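Local coordinates for coelenterazine-binding protein with bound coelenterazine (Renilla muelleri, PDB 2HPS) that binds coelenterazine and, probably on binding calcium, releases it for oxidation by luciferase, at residues R63-Q67 with L68-P72; V74-V78 with E79-V83. One frame throughout, in Å; residues are numbered along the deposited sequence.

Interaction 1: R63-Q67 with L68-P72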
ATOM      1  N   ARG A  63      -8.336  -8.723  -6.883  1.00 15.25           N
ATOM      2  CA  ARG A  63      -7.379  -9.814  -7.047  1.00 15.19           C
ATOM      3  C   ARG A  63      -6.523  -9.986  -5.784  1.00 14.69           C
ATOM      4  O   ARG A  63      -6.323 -11.103  -5.284  1.00 14.82           O
ATOM      5  CB  ARG A  63      -6.499  -9.562  -8.277  1.00 15.07           C
ATOM      6  CG  ARG A  63      -5.674 -10.813  -8.686  1.00 14.85           C
ATOM      7  CD  ARG A  63      -4.793 -10.487  -9.907  1.00 16.27           C
ATOM      8  NE  ARG A  63      -3.669  -9.622  -9.546  1.00 17.70           N
ATOM      9  CZ  ARG A  63      -2.539 -10.055  -8.991  1.00 19.99           C
ATOM     10  NH1 ARG A  63      -2.368 -11.348  -8.728  1.00 20.77           N
ATOM     11  NH2 ARG A  63      -1.585  -9.188  -8.680  1.00 18.81           N
ATOM     12  N   VAL A  64      -6.021  -8.863  -5.278  1.00 14.82           N
ATOM     13  CA  VAL A  64      -5.265  -8.824  -4.023  1.00 15.00           C
ATOM     14  C   VAL A  64      -6.174  -9.182  -2.832  1.00 14.78           C
ATOM     15  O   VAL A  64      -5.763  -9.950  -1.971  1.00 15.59           O
ATOM     16  CB  VAL A  64      -4.521  -7.477  -3.862  1.00 15.66           C
ATOM     17  CG1 VAL A  64      -3.775  -7.399  -2.528  1.00 15.93           C
ATOM     18  CG2 VAL A  64      -3.533  -7.299  -5.021  1.00 15.17           C
ATOM     19  N   ALA A  65      -7.416  -8.694  -2.821  1.00 15.33           N
ATOM     20  CA  ALA A  65      -8.374  -9.060  -1.744  1.00 16.16           C
ATOM     21  C   ALA A  65      -8.499 -10.577  -1.598  1.00 16.86           C
ATOM     22  O   ALA A  65      -8.552 -11.112  -0.481  1.00 15.74           O
ATOM     23  CB  ALA A  65      -9.741  -8.421  -1.987  1.00 16.31           C
ATOM     24  N   ASP A  66      -8.518 -11.278  -2.726  1.00 17.69           N
ATOM     25  CA  ASP A  66      -8.568 -12.746  -2.702  1.00 19.62           C
ATOM     26  C   ASP A  66      -7.380 -13.339  -1.952  1.00 19.89           C
ATOM     27  O   ASP A  66      -7.529 -14.246  -1.126  1.00 20.38           O
ATOM     28  CB  ASP A  66      -8.640 -13.322  -4.117  1.00 20.05           C
ATOM     29  CG  ASP A  66      -9.968 -13.027  -4.821  1.00 22.78           C
ATOM     30  OD1 ASP A  66     -10.970 -12.660  -4.163  1.00 24.56           O
ATOM     31  OD2 ASP A  66      -9.999 -13.138  -6.068  1.00 26.53           O
ATOM     32  N   GLN A  67      -6.192 -12.812  -2.222  1.00 19.68           N
ATOM     33  CA  GLN A  67      -4.991 -13.256  -1.525  1.00 20.09           C
ATOM     34  C   GLN A  67      -5.036 -12.940  -0.022  1.00 20.25           C
ATOM     35  O   GLN A  67      -4.502 -13.701   0.800  1.00 20.87           O
ATOM     36  CB  GLN A  67      -3.766 -12.602  -2.155  1.00 19.79           C
ATOM     37  CG  GLN A  67      -3.662 -12.840  -3.679  1.00 20.02           C
ATOM     38  CD  GLN A  67      -2.427 -12.188  -4.305  1.00 21.34           C
ATOM     39  OE1 GLN A  67      -1.943 -12.614  -5.364  1.00 23.87           O
ATOM     40  NE2 GLN A  67      -1.920 -11.151  -3.661  1.00 18.18           N
ATOM     41  N   LEU A  68      -5.658 -11.814   0.322  1.00 20.07           N
ATOM     42  CA  LEU A  68      -5.731 -11.368   1.713  1.00 19.61           C
ATOM     43  C   LEU A  68      -6.784 -12.141   2.512  1.00 20.26           C
ATOM     44  O   LEU A  68      -6.879 -11.988   3.725  1.00 19.52           O
ATOM     45  CB  LEU A  68      -5.991  -9.862   1.786  1.00 19.40           C
ATOM     46  CG  LEU A  68      -4.879  -9.012   1.148  1.00 17.93           C
ATOM     47  CD1 LEU A  68      -5.271  -7.529   1.119  1.00 17.20           C
ATOM     48  CD2 LEU A  68      -3.544  -9.244   1.872  1.00 17.97           C
ATOM     49  N   GLY A  69      -7.550 -12.983   1.826  1.00 21.02           N
ATOM     50  CA  GLY A  69      -8.643 -13.707   2.474  1.00 20.99           C
ATOM     51  C   GLY A  69      -9.898 -12.867   2.630  1.00 21.29           C
ATOM     52  O   GLY A  69     -10.791 -13.208   3.428  1.00 21.43           O
ATOM     53  N   LEU A  70      -9.977 -11.768   1.880  1.00 20.96           N
ATOM     54  CA  LEU A  70     -11.143 -10.890   1.930  1.00 21.63           C
ATOM     55  C   LEU A  70     -12.182 -11.362   0.916  1.00 22.76           C
ATOM     56  O   LEU A  70     -12.500 -10.656  -0.045  1.00 22.37           O
ATOM     57  CB  LEU A  70     -10.756  -9.431   1.691  1.00 21.22           C
ATOM     58  CG  LEU A  70      -9.759  -8.840   2.684  1.00 20.71           C
ATOM     59  CD1 LEU A  70      -9.544  -7.372   2.324  1.00 20.34           C
ATOM     60  CD2 LEU A  70     -10.285  -8.991   4.115  1.00 21.07           C
ATOM     61  N   ALA A  71     -12.677 -12.574   1.157  1.00 24.48           N
ATOM     62  CA  ALA A  71     -13.676 -13.222   0.311  1.00 26.17           C
ATOM     63  C   ALA A  71     -15.015 -12.499   0.416  1.00 27.29           C
ATOM     64  O   ALA A  71     -15.284 -11.836   1.417  1.00 26.76           O
ATOM     65  CB  ALA A  71     -13.818 -14.697   0.703  1.00 26.62           C
ATOM     66  N   PRO A  72     -15.858 -12.587  -0.640  1.00 28.61           N
ATOM     67  CA  PRO A  72     -17.182 -11.968  -0.540  1.00 29.34           C
ATOM     68  C   PRO A  72     -17.921 -12.421   0.723  1.00 29.96           C
ATOM     69  O   PRO A  72     -17.886 -13.604   1.083  1.00 30.26           O
ATOM     70  CB  PRO A  72     -17.906 -12.475  -1.797  1.00 29.82           C
ATOM     71  CG  PRO A  72     -16.816 -12.750  -2.762  1.00 29.26           C
ATOM     72  CD  PRO A  72     -15.637 -13.222  -1.956  1.00 28.63           C
TER

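Interaction 2: V74-V78 with E79-V83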
ATOM      1  N   VAL A  74     -17.339 -12.172   3.900  1.00 30.58           N
ATOM      2  CA  VAL A  74     -16.615 -12.417   5.151  1.00 30.17           C
ATOM      3  C   VAL A  74     -16.094 -11.116   5.761  1.00 29.62           C
ATOM      4  O   VAL A  74     -15.937 -10.093   5.078  1.00 29.17           O
ATOM      5  CB  VAL A  74     -15.472 -13.483   5.036  1.00 30.58           C
ATOM      6  CG1 VAL A  74     -15.939 -14.720   4.271  1.00 31.50           C
ATOM      7  CG2 VAL A  74     -14.209 -12.895   4.405  1.00 31.00           C
ATOM      8  N   ARG A  75     -15.860 -11.175   7.064  1.00 28.46           N
ATOM      9  CA  ARG A  75     -15.325 -10.074   7.822  1.00 27.90           C
ATOM     10  C   ARG A  75     -14.252 -10.756   8.640  1.00 26.67           C
ATOM     11  O   ARG A  75     -14.547 -11.713   9.355  1.00 26.98           O
ATOM     12  CB  ARG A  75     -16.442  -9.511   8.704  1.00 28.71           C
ATOM     13  CG  ARG A  75     -16.032  -8.498   9.730  1.00 30.90           C
ATOM     14  CD  ARG A  75     -17.266  -7.892  10.371  1.00 34.21           C
ATOM     15  NE  ARG A  75     -16.920  -6.901  11.386  1.00 37.85           N
ATOM     16  CZ  ARG A  75     -16.809  -7.165  12.687  1.00 39.84           C
ATOM     17  NH1 ARG A  75     -17.025  -8.396  13.143  1.00 40.43           N
ATOM     18  NH2 ARG A  75     -16.484  -6.191  13.534  1.00 40.96           N
ATOM     19  N   ILE A  76     -12.997 -10.337   8.480  1.00 24.36           N
ATOM     20  CA  ILE A  76     -11.892 -10.948   9.222  1.00 22.75           C
ATOM     21  C   ILE A  76     -11.123  -9.878   9.981  1.00 21.90           C
ATOM     22  O   ILE A  76     -11.209  -8.695   9.638  1.00 20.84           O
ATOM     23  CB  ILE A  76     -10.942 -11.804   8.325  1.00 23.36           C
ATOM     24  CG1 ILE A  76     -10.233 -10.947   7.276  1.00 22.34           C
ATOM     25  CG2 ILE A  76     -11.718 -12.952   7.632  1.00 22.98           C
ATOM     26  CD1 ILE A  76      -9.141 -11.744   6.497  1.00 22.68           C
ATOM     27  N   SER A  77     -10.410 -10.289  11.027  1.00 20.50           N
ATOM     28  CA  SER A  77      -9.610  -9.358  11.826  1.00 19.87           C
ATOM     29  C   SER A  77      -8.456  -8.770  11.024  1.00 19.59           C
ATOM     30  O   SER A  77      -7.971  -9.383  10.072  1.00 18.15           O
ATOM     31  CB  SER A  77      -9.046 -10.041  13.071  1.00 19.72           C
ATOM     32  OG  SER A  77      -8.039 -10.988  12.751  1.00 19.67           O
ATOM     33  N   VAL A  78      -7.997  -7.592  11.427  1.00 19.36           N
ATOM     34  CA  VAL A  78      -6.797  -7.038  10.800  1.00 19.60           C
ATOM     35  C   VAL A  78      -5.563  -7.939  10.955  1.00 19.69           C
ATOM     36  O   VAL A  78      -4.764  -8.031  10.032  1.00 19.76           O
ATOM     37  CB  VAL A  78      -6.502  -5.581  11.242  1.00 19.10           C
ATOM     38  CG1 VAL A  78      -7.679  -4.676  10.852  1.00 18.96           C
ATOM     39  CG2 VAL A  78      -6.197  -5.506  12.750  1.00 21.88           C
ATOM     40  N   GLU A  79      -5.414  -8.635  12.088  1.00 20.58           N
ATOM     41  CA  GLU A  79      -4.243  -9.518  12.220  1.00 20.96           C
ATOM     42  C   GLU A  79      -4.372 -10.797  11.382  1.00 19.90           C
ATOM     43  O   GLU A  79      -3.358 -11.284  10.865  1.00 19.75           O
ATOM     44  CB  GLU A  79      -3.811  -9.779  13.688  1.00 22.05           C
ATOM     45  CG  GLU A  79      -2.583 -10.743  13.899  1.00 23.63           C
ATOM     46  CD  GLU A  79      -1.208 -10.286  13.314  1.00 31.21           C
ATOM     47  OE1 GLU A  79      -0.255 -11.106  13.343  1.00 32.42           O
ATOM     48  OE2 GLU A  79      -1.041  -9.133  12.846  1.00 32.59           O
ATOM     49  N   GLU A  80      -5.593 -11.315  11.211  1.00 19.80           N
ATOM     50  CA  GLU A  80      -5.793 -12.470  10.320  1.00 19.60           C
ATOM     51  C   GLU A  80      -5.442 -12.101   8.868  1.00 17.94           C
ATOM     52  O   GLU A  80      -4.764 -12.871   8.172  1.00 17.38           O
ATOM     53  CB  GLU A  80      -7.215 -13.021  10.402  1.00 19.86           C
ATOM     54  CG  GLU A  80      -7.439 -14.305   9.598  1.00 22.17           C
ATOM     55  CD  GLU A  80      -8.810 -14.937   9.841  1.00 22.97           C
ATOM     56  OE1 GLU A  80      -9.320 -14.856  10.980  1.00 27.08           O
ATOM     57  OE2 GLU A  80      -9.374 -15.520   8.896  1.00 27.89           O
ATOM     58  N   ALA A  81      -5.887 -10.923   8.431  1.00 16.91           N
ATOM     59  CA  ALA A  81      -5.535 -10.428   7.097  1.00 16.17           C
ATOM     60  C   ALA A  81      -4.028 -10.203   6.964  1.00 15.82           C
ATOM     61  O   ALA A  81      -3.446 -10.495   5.909  1.00 15.21           O
ATOM     62  CB  ALA A  81      -6.302  -9.144   6.781  1.00 16.02           C
ATOM     63  N   ALA A  82      -3.400  -9.691   8.029  1.00 15.22           N
ATOM     64  CA  ALA A  82      -1.943  -9.510   8.049  1.00 14.99           C
ATOM     65  C   ALA A  82      -1.196 -10.843   7.878  1.00 14.72           C
ATOM     66  O   ALA A  82      -0.251 -10.944   7.106  1.00 14.74           O
ATOM     67  CB  ALA A  82      -1.489  -8.779   9.331  1.00 15.38           C
ATOM     68  N   VAL A  83      -1.643 -11.880   8.580  1.00 14.31           N
ATOM     69  CA  VAL A  83      -1.056 -13.198   8.414  1.00 13.95           C
ATOM     70  C   VAL A  83      -1.195 -13.687   6.958  1.00 14.16           C
ATOM     71  O   VAL A  83      -0.251 -14.226   6.384  1.00 13.68           O
ATOM     72  CB  VAL A  83      -1.668 -14.212   9.422  1.00 14.68           C
ATOM     73  CG1 VAL A  83      -1.330 -15.605   9.010  1.00 13.08           C
ATOM     74  CG2 VAL A  83      -1.152 -13.921  10.868  1.00 15.33           C
TER
HETATM   75  O   HOH W   1     -10.824 -12.971  12.024  1.00 26.47           O

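Interaction 1: R63-Q67 with L68-P72
Gly69 N sits over the face of the Asp66 peptide, 69° out of the carbonyl plane and 3.2 Å from Asp66 O, whereas Leu70 N reaches Ala65 O from only a modest tilt, at 2.8 Å. One residue earlier, Leu68 N meets Val64 O at 3.0 Å almost in line with the C=O bond, an ordinary helical bond from residue i to i-4. The backbone reverses at Gly69, whose phi is +81°; a CB there would collide with Leu68 O, which glycine avoids. Leu70 then turns back over the helix end. Its CB packs against Ala65 CB at 3.9 Å, and Ala65 suits the spot because a methyl leaves room for the returning chain. Val64 and Leu68 lie side by side and point the same way: with CG1 anti to the backbone N (chi1 178°), Val64 sets that methyl 3.9 Å from Leu68 CD1. Tyr36 of helix 33-47 covers Val64, Ala65 and Leu68, and the Leu68 side chain comes within about 5 Å of the bound coelenterazine at the nearest atoms, so branched aliphatic residues fit this buried face. On the exposed side Asp66 OD1 forms a salt bridge with Arg33, which also donates to Leu70 O and so ties both sides of the turn to one guanidinium group. The nested pair of backbone bonds, Leu70 to Ala65 outside and Gly69 to Asp66 inside, and the glycine of positive phi make a Schellman motif, with its usual apolar contact, Ala65 on Leu70; here it ends helix 51-68 within the second EF-hand.

Interaction 2: V74-V78 with E79-V83
Past Ile76 and Ser77 the chain swings from strand 75-77 into helix 79-83, whose axis lies at 83° to that of the strand, and the first helical bonds form at once: Ala81 N reaches Ser77 O at 3.1 Å in a nearly straight bond (170°), and Ala82 N reaches Val78 O at 2.9 Å. Ser77 is the N-cap. With chi1 at 70°, its OG is tucked between the backbone N and the carbonyl carbon and accepts from Glu80 N at 2.9 Å. The short hydroxyl-bearing side chain suits a place where an amide of the first turn lacks a helical carbonyl. Replacing the serine by an alanine would remove the hydroxyl and is likely to leave Glu80 N without its side-chain acceptor. Glu80 answers indirectly: its chain extends back toward the strand, and a water donates to Glu80 OE1 at 2.6 Å while accepting from Ser77 N at 2.9 Å, a bridge in place of the direct second bond of a capping box. The Glu80 side chain crosses that of Ile76 at about a right angle, putting OE2 3.7 Å from Ile76 CG2. The other branch of Ile76 goes inward, CD1 resting on Ala81 CB at 3.9 Å; alanine lets strand and helix approach closely. Val78 and Ala81 both touch Ile31 of the neighbouring strand. Two acids, Glu79 and Glu80, fall in the opening turn, where their negative charge would probably complement the helix dipole. Hydroxyl, water and carboxylate thus probably supply polar partners that the strand-to-helix change leaves wanting.

Interaction 1 closes helix 51-68 and interaction 2, next along the chain, opens helix 78-91; their centres lie about 10 Å apart on the same side of the protein. Both belong to the second EF-hand, as the exit of its first helix and the entry to its second, with strand 75-77 pairing antiparallel with strand 30-32 of the first hand. They touch directly: Leu70 CD2 packs on Ile76 CG1 at 3.7 Å, an apolar patch shared by helix stop and helix start, and the backbone atom Leu68 O lies against Ile76 CD1 at 3.6 Å. The two helices are thus joined across a loop that has no annotated calcium site.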